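Side-chain contacts in peptide methionine sulfoxide reductase msrA/msrB (Neisseria meningitidis, PDB 3BQG), which probably reduces the S-epimer of methionine sulfoxide in peptides and proteins back to methionine, the fragment studied here being its MsrA domain: residues K39-E44 against T51-T56; G15-F20 against V27-G32; T5-G10 against K133-A138; E44-R49 against G92-S97. The protein carries 1 engineered substitution. All coordinates share one frame; numbering follows the deposited sequence.

Contact 1: residues K39-E44 against T51-T56; sequences KNPSYE and TGHAET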
loop_
_atom_site.group_PDB
_atom_site.type_symbol
_atom_site.label_atom_id
_atom_site.label_comp_id
_atom_site.label_asym_id
_atom_site.label_seq_id
_atom_site.Cartn_x
_atom_site.Cartn_y
_atom_site.Cartn_z
ATOM N N LYS A 39 -18.966 -5.851 -1.232
ATOM C CA LYS A 39 -18.501 -6.218 0.093
ATOM C C LYS A 39 -17.991 -7.658 0.098
ATOM O O LYS A 39 -18.483 -8.505 -0.644
ATOM C CB LYS A 39 -19.633 -6.063 1.109
ATOM C CG LYS A 39 -20.168 -4.648 1.195
ATOM C CD LYS A 39 -21.021 -4.450 2.432
ATOM C CE LYS A 39 -21.282 -2.971 2.666
ATOM N NZ LYS A 39 -21.881 -2.729 4.001
ATOM N N ASN A 40 -16.983 -7.915 0.923
ATOM C CA ASN A 40 -16.407 -9.248 1.058
ATOM C C ASN A 40 -15.996 -9.938 -0.243
ATOM O O ASN A 40 -16.369 -11.084 -0.484
ATOM C CB ASN A 40 -17.393 -10.144 1.808
ATOM C CG ASN A 40 -17.769 -9.583 3.162
ATOM O OD1 ASN A 40 -16.912 -9.391 4.026
ATOM N ND2 ASN A 40 -19.057 -9.310 3.354
ATOM N N PRO A 41 -15.215 -9.262 -1.099
ATOM C CA PRO A 41 -14.827 -9.937 -2.340
ATOM C C PRO A 41 -13.753 -11.001 -2.116
ATOM O O PRO A 41 -13.035 -10.980 -1.110
ATOM C CB PRO A 41 -14.312 -8.789 -3.202
ATOM C CG PRO A 41 -13.645 -7.914 -2.180
ATOM C CD PRO A 41 -14.673 -7.890 -1.057
ATOM N N SER A 42 -13.655 -11.933 -3.060
ATOM C CA SER A 42 -12.649 -12.986 -3.012
ATOM C C SER A 42 -11.558 -12.556 -3.993
ATOM O O SER A 42 -11.748 -11.607 -4.762
ATOM C CB SER A 42 -13.243 -14.320 -3.473
ATOM O OG SER A 42 -13.651 -14.252 -4.835
ATOM N N TYR A 43 -10.421 -13.241 -3.970
ATOM C CA TYR A 43 -9.344 -12.907 -4.889
ATOM C C TYR A 43 -9.876 -12.983 -6.321
ATOM O O TYR A 43 -9.568 -12.132 -7.161
ATOM C CB TYR A 43 -8.176 -13.885 -4.728
ATOM C CG TYR A 43 -7.012 -13.564 -5.636
ATOM C CD1 TYR A 43 -6.216 -12.434 -5.415
ATOM C CD2 TYR A 43 -6.731 -14.361 -6.743
ATOM C CE1 TYR A 43 -5.174 -12.110 -6.276
ATOM C CE2 TYR A 43 -5.695 -14.047 -7.609
ATOM C CZ TYR A 43 -4.921 -12.920 -7.374
ATOM O OH TYR A 43 -3.919 -12.598 -8.257
ATOM N N GLU A 44 -10.685 -14.005 -6.589
ATOM C CA GLU A 44 -11.262 -14.196 -7.917
ATOM C C GLU A 44 -12.263 -13.098 -8.278
ATOM O O GLU A 44 -12.384 -12.729 -9.445
ATOM C CB GLU A 44 -11.945 -15.565 -8.013
ATOM C CG GLU A 44 -11.007 -16.761 -7.913
ATOM C CD GLU A 44 -10.314 -16.860 -6.571
ATOM O OE1 GLU A 44 -10.976 -16.609 -5.540
ATOM O OE2 GLU A 44 -9.111 -17.202 -6.549
ATOM N N THR A 51 -14.801 -6.226 -9.559
ATOM C CA THR A 51 -15.445 -5.601 -8.416
ATOM C C THR A 51 -14.880 -4.189 -8.176
ATOM O O THR A 51 -15.479 -3.391 -7.454
ATOM C CB THR A 51 -15.273 -6.454 -7.151
ATOM O OG1 THR A 51 -13.883 -6.709 -6.934
ATOM C CG2 THR A 51 -16.018 -7.774 -7.286
ATOM N N GLY A 52 -13.723 -3.901 -8.774
ATOM C CA GLY A 52 -13.109 -2.584 -8.656
ATOM C C GLY A 52 -12.182 -2.296 -7.487
ATOM O O GLY A 52 -11.669 -1.182 -7.364
ATOM N N HIS A 53 -11.960 -3.286 -6.630
ATOM C CA HIS A 53 -11.093 -3.127 -5.460
ATOM C C HIS A 53 -9.628 -3.006 -5.845
ATOM O O HIS A 53 -9.196 -3.532 -6.866
ATOM C CB HIS A 53 -11.228 -4.339 -4.525
ATOM C CG HIS A 53 -12.607 -4.543 -3.993
ATOM N ND1 HIS A 53 -12.992 -4.117 -2.739
ATOM C CD2 HIS A 53 -13.700 -5.120 -4.546
ATOM C CE1 HIS A 53 -14.261 -4.425 -2.543
ATOM N NE2 HIS A 53 -14.713 -5.036 -3.625
ATOM N N ALA A 54 -8.862 -2.330 -5.001
ATOM C CA ALA A 54 -7.432 -2.174 -5.222
ATOM C C ALA A 54 -6.717 -3.110 -4.248
ATOM O O ALA A 54 -7.134 -3.239 -3.091
ATOM C CB ALA A 54 -7.023 -0.743 -4.942
ATOM N N GLU A 55 -5.662 -3.784 -4.701
ATOM C CA GLU A 55 -4.921 -4.639 -3.787
ATOM C C GLU A 55 -4.256 -3.638 -2.852
ATOM O O GLU A 55 -3.523 -2.745 -3.283
ATOM C CB GLU A 55 -3.919 -5.513 -4.544
ATOM C CG GLU A 55 -4.598 -6.774 -5.089
ATOM C CD GLU A 55 -3.654 -7.726 -5.787
ATOM O OE1 GLU A 55 -2.479 -7.818 -5.376
ATOM O OE2 GLU A 55 -4.099 -8.402 -6.742
ATOM N N THR A 56 -4.550 -3.782 -1.570
ATOM C CA THR A 56 -4.080 -2.848 -0.559
ATOM C C THR A 56 -3.475 -3.547 0.648
ATOM O O THR A 56 -3.804 -4.695 0.945
ATOM C CB THR A 56 -5.280 -1.972 -0.091
ATOM O OG1 THR A 56 -5.866 -1.323 -1.231
ATOM C CG2 THR A 56 -4.845 -0.930 0.926
HETATM O O HOH W 1 -2.669 -10.033 -8.160
#
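P41 lays its ring over one face of the H53 imidazole, near the rim rather than the middle of that face. Its CB is on the NE2 side, with P41 CB 3.8 Å from H53 NE2. CG comes closest, and P41 CG lies 3.4 Å from H53 NE2. It is a CH-pi contact, since P41 CG sits 16° off the ring normal. CD closes the proline ring on the other side, with P41 CD 3.8 Å from H53 CE1. The imidazole nitrogen beneath also has a polar partner, because H53 NE2 is hydrogen-bonded to T38 OG1.

A second link is made through water. Y43 places CG opposite its backbone N (chi1 -179°), which carries the ring across to E55. Y43 CE1 comes within 3.9 Å of E55 OE2, with the ring and carboxylate planes 55° apart. The phenol does not bond the carboxylate directly. Y43 OH donates to a water at 2.9 Å, which lies in the plane of the ring at its edge. That water donates to E55 OE2 at 2.6 Å. E55 OE2 is also bonded by Q94 NE2, and E55 OE1 by the backbone N of F13, the residue after C12, which is S-hydroxycysteine in this structure. The carboxylate is therefore held at both oxygens, probably near the active site.

The contact joins the loop before helix 43-48, and that helix's first turn, to the loop 51-53 and the start of strand 54-62. Y33 of strand 26-34, Y136 of strand 135-137 and V46 of the helix also pack on P41 and H53.

Contact 2: residues G15-F20 against V27-G32; sequences GLEAYF and VDAVSG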
loop_
_atom_site.group_PDB
_atom_site.type_symbol
_atom_site.label_atom_id
_atom_site.label_comp_id
_atom_site.label_asym_id
_atom_site.label_seq_id
_atom_site.Cartn_x
_atom_site.Cartn_y
_atom_site.Cartn_z
ATOM N N GLY A 15 4.488 -8.289 -2.564
ATOM C CA GLY A 15 5.719 -7.542 -2.381
ATOM C C GLY A 15 5.620 -6.366 -1.418
ATOM O O GLY A 15 6.501 -6.175 -0.579
ATOM N N LEU A 16 4.553 -5.577 -1.527
ATOM C CA LEU A 16 4.389 -4.422 -0.653
ATOM C C LEU A 16 4.238 -4.835 0.810
ATOM O O LEU A 16 4.740 -4.156 1.704
ATOM C CB LEU A 16 3.179 -3.593 -1.095
ATOM C CG LEU A 16 2.945 -2.255 -0.376
ATOM C CD1 LEU A 16 4.127 -1.324 -0.593
ATOM C CD2 LEU A 16 1.664 -1.618 -0.907
ATOM N N GLU A 17 3.538 -5.939 1.058
ATOM C CA GLU A 17 3.349 -6.405 2.426
ATOM C C GLU A 17 4.682 -6.874 2.996
ATOM O O GLU A 17 5.078 -6.475 4.092
ATOM C CB GLU A 17 2.357 -7.565 2.483
ATOM C CG GLU A 17 2.324 -8.231 3.860
ATOM C CD GLU A 17 1.751 -9.626 3.820
ATOM O OE1 GLU A 17 2.229 -10.440 3.001
ATOM O OE2 GLU A 17 0.825 -9.913 4.606
ATOM N N ALA A 18 5.366 -7.725 2.238
ATOM C CA ALA A 18 6.659 -8.256 2.659
ATOM C C ALA A 18 7.603 -7.107 2.982
ATOM O O ALA A 18 8.394 -7.169 3.920
ATOM C CB ALA A 18 7.245 -9.117 1.548
ATOM N N TYR A 19 7.510 -6.055 2.182
ATOM C CA TYR A 19 8.332 -4.867 2.355
ATOM C C TYR A 19 8.065 -4.161 3.692
ATOM O O TYR A 19 8.995 -3.893 4.448
ATOM C CB TYR A 19 8.068 -3.910 1.182
ATOM C CG TYR A 19 8.711 -2.549 1.287
ATOM C CD1 TYR A 19 10.085 -2.379 1.107
ATOM C CD2 TYR A 19 7.934 -1.419 1.535
ATOM C CE1 TYR A 19 10.666 -1.110 1.169
ATOM C CE2 TYR A 19 8.503 -0.155 1.598
ATOM C CZ TYR A 19 9.865 -0.005 1.414
ATOM O OH TYR A 19 10.415 1.257 1.464
ATOM N N PHE A 20 6.802 -3.865 3.991
ATOM C CA PHE A 20 6.489 -3.166 5.236
ATOM C C PHE A 20 6.735 -3.968 6.516
ATOM O O PHE A 20 6.990 -3.390 7.570
ATOM C CB PHE A 20 5.050 -2.630 5.198
ATOM C CG PHE A 20 4.951 -1.251 4.604
ATOM C CD1 PHE A 20 5.178 -0.125 5.388
ATOM C CD2 PHE A 20 4.724 -1.083 3.242
ATOM C CE1 PHE A 20 5.195 1.154 4.826
ATOM C CE2 PHE A 20 4.741 0.190 2.663
ATOM C CZ PHE A 20 4.975 1.315 3.460
ATOM N N VAL A 27 4.067 -2.887 13.230
ATOM C CA VAL A 27 3.684 -4.031 14.045
ATOM C C VAL A 27 2.790 -5.040 13.330
ATOM O O VAL A 27 2.625 -6.160 13.801
ATOM C CB VAL A 27 3.020 -3.553 15.353
ATOM C CG1 VAL A 27 4.020 -2.722 16.147
ATOM C CG2 VAL A 27 1.789 -2.719 15.052
ATOM N N ASP A 28 2.227 -4.651 12.190
ATOM C CA ASP A 28 1.379 -5.552 11.418
ATOM C C ASP A 28 1.158 -5.001 10.010
ATOM O O ASP A 28 1.161 -3.790 9.798
ATOM C CB ASP A 28 0.025 -5.738 12.113
ATOM C CG ASP A 28 -0.721 -6.984 11.641
ATOM O OD1 ASP A 28 -1.921 -7.109 11.962
ATOM O OD2 ASP A 28 -0.115 -7.844 10.964
ATOM N N ALA A 29 0.981 -5.904 9.052
ATOM C CA ALA A 29 0.728 -5.541 7.661
ATOM C C ALA A 29 -0.178 -6.625 7.100
ATOM O O ALA A 29 0.242 -7.774 6.932
ATOM C CB ALA A 29 2.036 -5.468 6.873
ATOM N N VAL A 30 -1.426 -6.252 6.829
ATOM C CA VAL A 30 -2.433 -7.174 6.317
ATOM C C VAL A 30 -2.848 -6.851 4.882
ATOM O O VAL A 30 -3.272 -5.737 4.589
ATOM C CB VAL A 30 -3.694 -7.140 7.214
ATOM C CG1 VAL A 30 -4.779 -8.041 6.642
ATOM C CG2 VAL A 30 -3.331 -7.576 8.628
ATOM N N SER A 31 -2.720 -7.829 3.993
ATOM C CA SER A 31 -3.102 -7.635 2.599
ATOM C C SER A 31 -4.611 -7.791 2.456
ATOM O O SER A 31 -5.230 -8.631 3.115
ATOM C CB SER A 31 -2.384 -8.644 1.693
ATOM O OG SER A 31 -1.006 -8.337 1.578
ATOM N N GLY A 32 -5.201 -6.977 1.588
ATOM C CA GLY A 32 -6.638 -7.032 1.382
ATOM C C GLY A 32 -7.098 -6.292 0.139
ATOM O O GLY A 32 -6.283 -5.865 -0.678
HETATM O O HOH W 2 0.622 -10.566 0.979
#
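E17 and A29 carry most of this contact, in which a helix packs against a strand of the sheet. Helix 14-21 belongs to a beta-alpha-beta crossover. It links strand 3-10 to strand 26-34, which run parallel to each other with strand 54-62 between them. The short helix and strand segments are nearly antiparallel, at 177°, and their axes approach to 8.2 Å.

E17 points from the helix toward the strand. Its chain is extended beyond CG. The aliphatic part lies over the strand, with E17 CG 4.1 Å from A29 CB. One helical turn further on, F20 CB is 4.5 Å from the same A29 CB. The methyl thus rests beside two residues of the helix. The F20 ring then leads away to V59, I71 and Y74.

The carboxylate end is buried. E17 OE2 comes within 3.2 Å of A29 O, but both are acceptors and no bond joins them. The real partner of E17 OE2 is the backbone N of D144. That bond probably offsets the close approach of the two oxygens.

S31 is the third contributor. Its OG is anti to its own carbonyl carbon, on the helix side, and E17 CB lies 3.6 Å from S31 OG. A water links the hydroxyl to the glutamate: S31 OG donates to it at 2.8 Å, and it donates to E17 OE1 at 2.6 Å.

Contact 3: residues T5-G10 against K133-A138; sequences TIYLAG and KNFYDA
Y7 and F135 make the whole of this contact, an edge-to-face aromatic pair. The edge of the Y7 ring is turned toward the face of F135. The planes meet at 60°, short of a perpendicular T, and the ring centroids are 5.2 Å apart. The packing is close at one corner of the tyrosine. Y7 CE1 is 3.6 Å from F135 CG, over the face but displaced toward its rim. The neighbouring atom follows, with Y7 CD1 3.7 Å from F135 CD1. A trans first torsion (chi1 -179°) swings the F135 ring out to meet the tyrosine.

Away from this patch the two segments do not meet. Both rings are partly exposed, and K133 and D137 on the 133-138 side are exposed to solvent. It is a small surface contact without hydrogen bonds across it.

The pair bridges two strands that are not neighbours. Strands 54-62 and 26-34 lie between strands 3-10 and 135-137 in the sheet. K58 of strand 54-62 touches both side chains, and F135 CZ lies over G32 of strand 26-34. The residues on either side of Y7 in the chain, I6 and L8, pack instead on helix 68-78.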
loop_
_atom_site.group_PDB
_atom_site.type_symbol
_atom_site.label_atom_id
_atom_site.label_comp_id
_atom_site.label_asym_id
_atom_site.label_seq_id
_atom_site.Cartn_x
_atom_site.Cartn_y
_atom_site.Cartn_z
ATOM N N THR A 5 -3.075 3.307 11.986
ATOM C CA THR A 5 -3.189 2.511 10.775
ATOM C C THR A 5 -3.381 3.365 9.532
ATOM O O THR A 5 -4.002 4.425 9.584
ATOM C CB THR A 5 -4.371 1.526 10.879
ATOM O OG1 THR A 5 -4.129 0.608 11.952
ATOM C CG2 THR A 5 -4.543 0.742 9.576
ATOM N N ILE A 6 -2.826 2.899 8.418
ATOM C CA ILE A 6 -2.952 3.586 7.141
ATOM C C ILE A 6 -3.053 2.494 6.074
ATOM O O ILE A 6 -2.468 1.416 6.217
ATOM C CB ILE A 6 -1.741 4.543 6.878
ATOM C CG1 ILE A 6 -2.020 5.424 5.659
ATOM C CG2 ILE A 6 -0.463 3.750 6.661
ATOM C CD1 ILE A 6 -3.227 6.319 5.812
ATOM N N TYR A 7 -3.816 2.765 5.020
ATOM C CA TYR A 7 -4.034 1.794 3.945
ATOM C C TYR A 7 -3.275 2.197 2.685
ATOM O O TYR A 7 -3.501 3.273 2.134
ATOM C CB TYR A 7 -5.537 1.688 3.672
ATOM C CG TYR A 7 -6.321 1.171 4.867
ATOM C CD1 TYR A 7 -6.748 -0.158 4.929
ATOM C CD2 TYR A 7 -6.626 2.009 5.942
ATOM C CE1 TYR A 7 -7.464 -0.639 6.028
ATOM C CE2 TYR A 7 -7.335 1.545 7.047
ATOM C CZ TYR A 7 -7.753 0.218 7.084
ATOM O OH TYR A 7 -8.458 -0.242 8.176
ATOM N N LEU A 8 -2.390 1.318 2.226
ATOM C CA LEU A 8 -1.547 1.610 1.071
ATOM C C LEU A 8 -1.718 0.672 -0.118
ATOM O O LEU A 8 -1.557 -0.541 0.013
ATOM C CB LEU A 8 -0.081 1.577 1.506
ATOM C CG LEU A 8 0.273 2.384 2.764
ATOM C CD1 LEU A 8 1.709 2.078 3.175
ATOM C CD2 LEU A 8 0.091 3.879 2.497
ATOM N N ALA A 9 -2.034 1.235 -1.279
ATOM C CA ALA A 9 -2.181 0.435 -2.492
ATOM C C ALA A 9 -0.965 0.758 -3.366
ATOM O O ALA A 9 -0.804 1.894 -3.814
ATOM C CB ALA A 9 -3.477 0.801 -3.220
ATOM N N GLY A 10 -0.108 -0.238 -3.592
ATOM C CA GLY A 10 1.084 -0.022 -4.400
ATOM C C GLY A 10 1.405 -1.177 -5.336
ATOM O O GLY A 10 2.577 -1.524 -5.540
ATOM N N LYS A 133 -13.076 3.584 1.962
ATOM C CA LYS A 133 -14.508 3.320 1.867
ATOM C C LYS A 133 -14.818 1.917 2.374
ATOM O O LYS A 133 -15.803 1.700 3.080
ATOM C CB LYS A 133 -14.964 3.464 0.419
ATOM C CG LYS A 133 -14.925 4.896 -0.123
ATOM C CD LYS A 133 -14.974 4.921 -1.643
ATOM C CE LYS A 133 -15.965 3.904 -2.223
ATOM N NZ LYS A 133 -15.472 2.484 -2.138
ATOM N N ASN A 134 -13.964 0.969 2.008
ATOM C CA ASN A 134 -14.119 -0.405 2.445
ATOM C C ASN A 134 -12.805 -1.170 2.328
ATOM O O ASN A 134 -11.993 -0.901 1.435
ATOM C CB ASN A 134 -15.230 -1.099 1.635
ATOM C CG ASN A 134 -14.981 -1.066 0.140
ATOM O OD1 ASN A 134 -14.251 -1.896 -0.402
ATOM N ND2 ASN A 134 -15.583 -0.097 -0.536
ATOM N N PHE A 135 -12.581 -2.092 3.263
ATOM C CA PHE A 135 -11.388 -2.924 3.246
ATOM C C PHE A 135 -11.765 -4.312 3.724
ATOM O O PHE A 135 -12.437 -4.460 4.745
ATOM C CB PHE A 135 -10.287 -2.384 4.160
ATOM C CG PHE A 135 -9.032 -3.220 4.140
ATOM C CD1 PHE A 135 -8.085 -3.055 3.136
ATOM C CD2 PHE A 135 -8.825 -4.208 5.100
ATOM C CE1 PHE A 135 -6.944 -3.857 3.086
ATOM C CE2 PHE A 135 -7.690 -5.021 5.067
ATOM C CZ PHE A 135 -6.745 -4.847 4.056
ATOM N N TYR A 136 -11.320 -5.321 2.983
ATOM C CA TYR A 136 -11.590 -6.717 3.314
ATOM C C TYR A 136 -10.291 -7.515 3.205
ATOM O O TYR A 136 -9.612 -7.461 2.177
ATOM C CB TYR A 136 -12.636 -7.271 2.344
ATOM C CG TYR A 136 -13.905 -6.446 2.322
ATOM C CD1 TYR A 136 -14.867 -6.579 3.325
ATOM C CD2 TYR A 136 -14.115 -5.482 1.333
ATOM C CE1 TYR A 136 -16.003 -5.771 3.346
ATOM C CE2 TYR A 136 -15.251 -4.669 1.345
ATOM C CZ TYR A 136 -16.187 -4.819 2.355
ATOM O OH TYR A 136 -17.307 -4.014 2.375
ATOM N N ASP A 137 -9.947 -8.238 4.270
ATOM C CA ASP A 137 -8.726 -9.057 4.308
ATOM C C ASP A 137 -8.679 -10.081 3.177
ATOM O O ASP A 137 -9.697 -10.682 2.838
ATOM C CB ASP A 137 -8.638 -9.843 5.622
ATOM C CG ASP A 137 -8.487 -8.958 6.836
ATOM O OD1 ASP A 137 -8.581 -7.721 6.710
ATOM O OD2 ASP A 137 -8.278 -9.519 7.931
ATOM N N ALA A 138 -7.492 -10.290 2.614
ATOM C CA ALA A 138 -7.319 -11.275 1.554
ATOM C C ALA A 138 -7.284 -12.645 2.225
ATOM O O ALA A 138 -7.106 -12.739 3.442
ATOM C CB ALA A 138 -6.017 -11.029 0.814
#

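Contact 4: residues E44-R49 against G92-S97; sequences EDVSYR and GTQYRS
S47 and Q94 join the short helix 43-48 to the 3-10 turn at 93-94. The helix starts with a capping box: S42 OG caps D45 N, and D45 OD2 accepts from S42 N.

One hydrogen bond crosses the contact. Q94 NE2 donates to S47 OG at 3.2 Å, nearly straight at 165° and close to the plane of the amide. S47 OG is in turn bonded to Y43 O, one helical turn back. The same Q94 nitrogen also serves E55. The amide therefore stands between the helix and that glutamate, and these bonds would limit its rotation. On its other side, Q94 OE1 ends 3.5 Å from S47 CA.

The apolar part is V46 CG1 against Q94 CB, at 3.9 Å. Q94 CG sits in the crowded position between backbone N and carbonyl carbon (chi1 85°), and the chain runs extended beyond it. The Q94 side chain also packs on its neighbour, with Q94 CG over the centre of the Y95 ring.

Within each segment, charged groups add local ties. R49 NH2 makes a salt bridge with D45 OD1 at 3.0 Å, meeting it from above the carboxylate plane. In the turn, T93 O accepts from R96 NH1 at 2.9 Å and from R96 N at 3.3 Å, the two donors coming from opposite faces of the carbonyl plane.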
loop_
_atom_site.group_PDB
_atom_site.type_symbol
_atom_site.label_atom_id
_atom_site.label_comp_id
_atom_site.label_asym_id
_atom_site.label_seq_id
_atom_site.Cartn_x
_atom_site.Cartn_y
_atom_site.Cartn_z
ATOM N N GLU A 44 -10.685 -14.005 -6.589
ATOM C CA GLU A 44 -11.262 -14.196 -7.917
ATOM C C GLU A 44 -12.263 -13.098 -8.278
ATOM O O GLU A 44 -12.384 -12.729 -9.445
ATOM C CB GLU A 44 -11.945 -15.565 -8.013
ATOM C CG GLU A 44 -11.007 -16.761 -7.913
ATOM C CD GLU A 44 -10.314 -16.860 -6.571
ATOM O OE1 GLU A 44 -10.976 -16.609 -5.540
ATOM O OE2 GLU A 44 -9.111 -17.202 -6.549
ATOM N N ASP A 45 -12.987 -12.585 -7.285
ATOM C CA ASP A 45 -13.957 -11.519 -7.539
ATOM C C ASP A 45 -13.243 -10.276 -8.061
ATOM O O ASP A 45 -13.655 -9.670 -9.056
ATOM C CB ASP A 45 -14.716 -11.139 -6.258
ATOM C CG ASP A 45 -15.788 -12.146 -5.888
ATOM O OD1 ASP A 45 -16.393 -12.743 -6.806
ATOM O OD2 ASP A 45 -16.041 -12.328 -4.677
ATOM N N VAL A 46 -12.170 -9.902 -7.374
ATOM C CA VAL A 46 -11.385 -8.729 -7.734
ATOM C C VAL A 46 -10.641 -8.894 -9.059
ATOM O O VAL A 46 -10.728 -8.039 -9.943
ATOM C CB VAL A 46 -10.341 -8.411 -6.632
ATOM C CG1 VAL A 46 -9.567 -7.138 -6.987
ATOM C CG2 VAL A 46 -11.038 -8.264 -5.283
ATOM N N SER A 47 -9.915 -10.001 -9.187
ATOM C CA SER A 47 -9.117 -10.275 -10.377
ATOM C C SER A 47 -9.895 -10.589 -11.644
ATOM O O SER A 47 -9.473 -10.223 -12.742
ATOM C CB SER A 47 -8.158 -11.442 -10.107
ATOM O OG SER A 47 -7.396 -11.240 -8.929
ATOM N N TYR A 48 -11.036 -11.256 -11.499
ATOM C CA TYR A 48 -11.799 -11.661 -12.668
ATOM C C TYR A 48 -13.238 -11.181 -12.781
ATOM O O TYR A 48 -13.817 -11.245 -13.865
ATOM C CB TYR A 48 -11.757 -13.191 -12.775
ATOM C CG TYR A 48 -10.348 -13.743 -12.727
ATOM C CD1 TYR A 48 -9.419 -13.417 -13.717
ATOM C CD2 TYR A 48 -9.927 -14.551 -11.672
ATOM C CE1 TYR A 48 -8.102 -13.880 -13.655
ATOM C CE2 TYR A 48 -8.611 -15.018 -11.599
ATOM C CZ TYR A 48 -7.707 -14.675 -12.594
ATOM O OH TYR A 48 -6.406 -15.121 -12.532
ATOM N N ARG A 49 -13.825 -10.701 -11.688
ATOM C CA ARG A 49 -15.208 -10.245 -11.756
ATOM C C ARG A 49 -15.404 -8.742 -11.609
ATOM O O ARG A 49 -16.465 -8.278 -11.194
ATOM C CB ARG A 49 -16.053 -11.013 -10.741
ATOM C CG ARG A 49 -16.116 -12.500 -11.061
ATOM C CD ARG A 49 -16.782 -13.308 -9.969
ATOM N NE ARG A 49 -16.719 -14.736 -10.270
ATOM C CZ ARG A 49 -16.279 -15.660 -9.421
ATOM N NH1 ARG A 49 -16.255 -16.942 -9.774
ATOM N NH2 ARG A 49 -15.859 -15.303 -8.215
ATOM N N GLY A 92 -4.043 -3.121 -14.428
ATOM C CA GLY A 92 -5.441 -3.209 -14.036
ATOM C C GLY A 92 -5.751 -2.296 -12.867
ATOM O O GLY A 92 -4.844 -1.926 -12.120
ATOM N N THR A 93 -7.018 -1.928 -12.689
ATOM C CA THR A 93 -7.375 -1.046 -11.586
ATOM C C THR A 93 -7.043 -1.643 -10.222
ATOM O O THR A 93 -6.943 -0.912 -9.244
ATOM C CB THR A 93 -8.885 -0.675 -11.592
ATOM O OG1 THR A 93 -9.675 -1.868 -11.563
ATOM C CG2 THR A 93 -9.229 0.142 -12.823
ATOM N N GLN A 94 -6.877 -2.963 -10.144
ATOM C CA GLN A 94 -6.572 -3.584 -8.857
ATOM C C GLN A 94 -5.126 -3.339 -8.421
ATOM O O GLN A 94 -4.755 -3.649 -7.285
ATOM C CB GLN A 94 -6.874 -5.089 -8.896
ATOM C CG GLN A 94 -5.772 -5.979 -9.445
ATOM C CD GLN A 94 -6.277 -7.380 -9.766
ATOM O OE1 GLN A 94 -6.904 -7.597 -10.805
ATOM N NE2 GLN A 94 -6.018 -8.336 -8.867
ATOM N N TYR A 95 -4.322 -2.775 -9.324
ATOM C CA TYR A 95 -2.923 -2.465 -9.043
ATOM C C TYR A 95 -2.695 -0.949 -9.028
ATOM O O TYR A 95 -1.551 -0.491 -9.061
ATOM C CB TYR A 95 -2.003 -3.110 -10.096
ATOM C CG TYR A 95 -2.142 -4.617 -10.190
ATOM C CD1 TYR A 95 -1.815 -5.433 -9.110
ATOM C CD2 TYR A 95 -2.636 -5.223 -11.346
ATOM C CE1 TYR A 95 -1.977 -6.812 -9.176
ATOM C CE2 TYR A 95 -2.803 -6.607 -11.425
ATOM C CZ TYR A 95 -2.473 -7.391 -10.334
ATOM O OH TYR A 95 -2.660 -8.751 -10.389
ATOM N N ARG A 96 -3.781 -0.176 -8.981
ATOM C CA ARG A 96 -3.680 1.282 -8.959
ATOM C C ARG A 96 -3.010 1.732 -7.666
ATOM O O ARG A 96 -3.098 1.038 -6.651
ATOM C CB ARG A 96 -5.077 1.924 -9.080
ATOM C CG ARG A 96 -6.020 1.740 -7.877
ATOM C CD ARG A 96 -7.349 2.447 -8.149
ATOM N NE ARG A 96 -8.340 2.338 -7.075
ATOM C CZ ARG A 96 -9.172 1.309 -6.905
ATOM N NH1 ARG A 96 -9.150 0.275 -7.736
ATOM N NH2 ARG A 96 -10.046 1.323 -5.906
ATOM N N SER A 97 -2.331 2.878 -7.698
ATOM C CA SER A 97 -1.669 3.379 -6.495
ATOM C C SER A 97 -2.602 4.288 -5.704
ATOM O O SER A 97 -3.420 5.012 -6.271
ATOM C CB SER A 97 -0.386 4.146 -6.847
ATOM O OG SER A 97 -0.660 5.288 -7.649
#

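In the fold
All four contacts lie around one mixed sheet. Contact 2 closes first along the chain, before contact 1 opens. Contacts 1 and 4 interleave and share E44 on helix 43-48, with about 7 Å between centres. Contact 3 encloses the other three, since its segments, 5-10 and 133-138, lie before and after all the others. Its centre is about 10 Å from those of contacts 1 and 2 and about 13 Å from that of contact 4. Contacts 2 and 4 do not touch, with centres about 18 Å apart. Probable backbone hydrogen bonds, T56 O with G32 N and S31 O with A138 N, tie contact 2 to contacts 1 and 3. Another, E55 N with Q94 O, joins contacts 1 and 4.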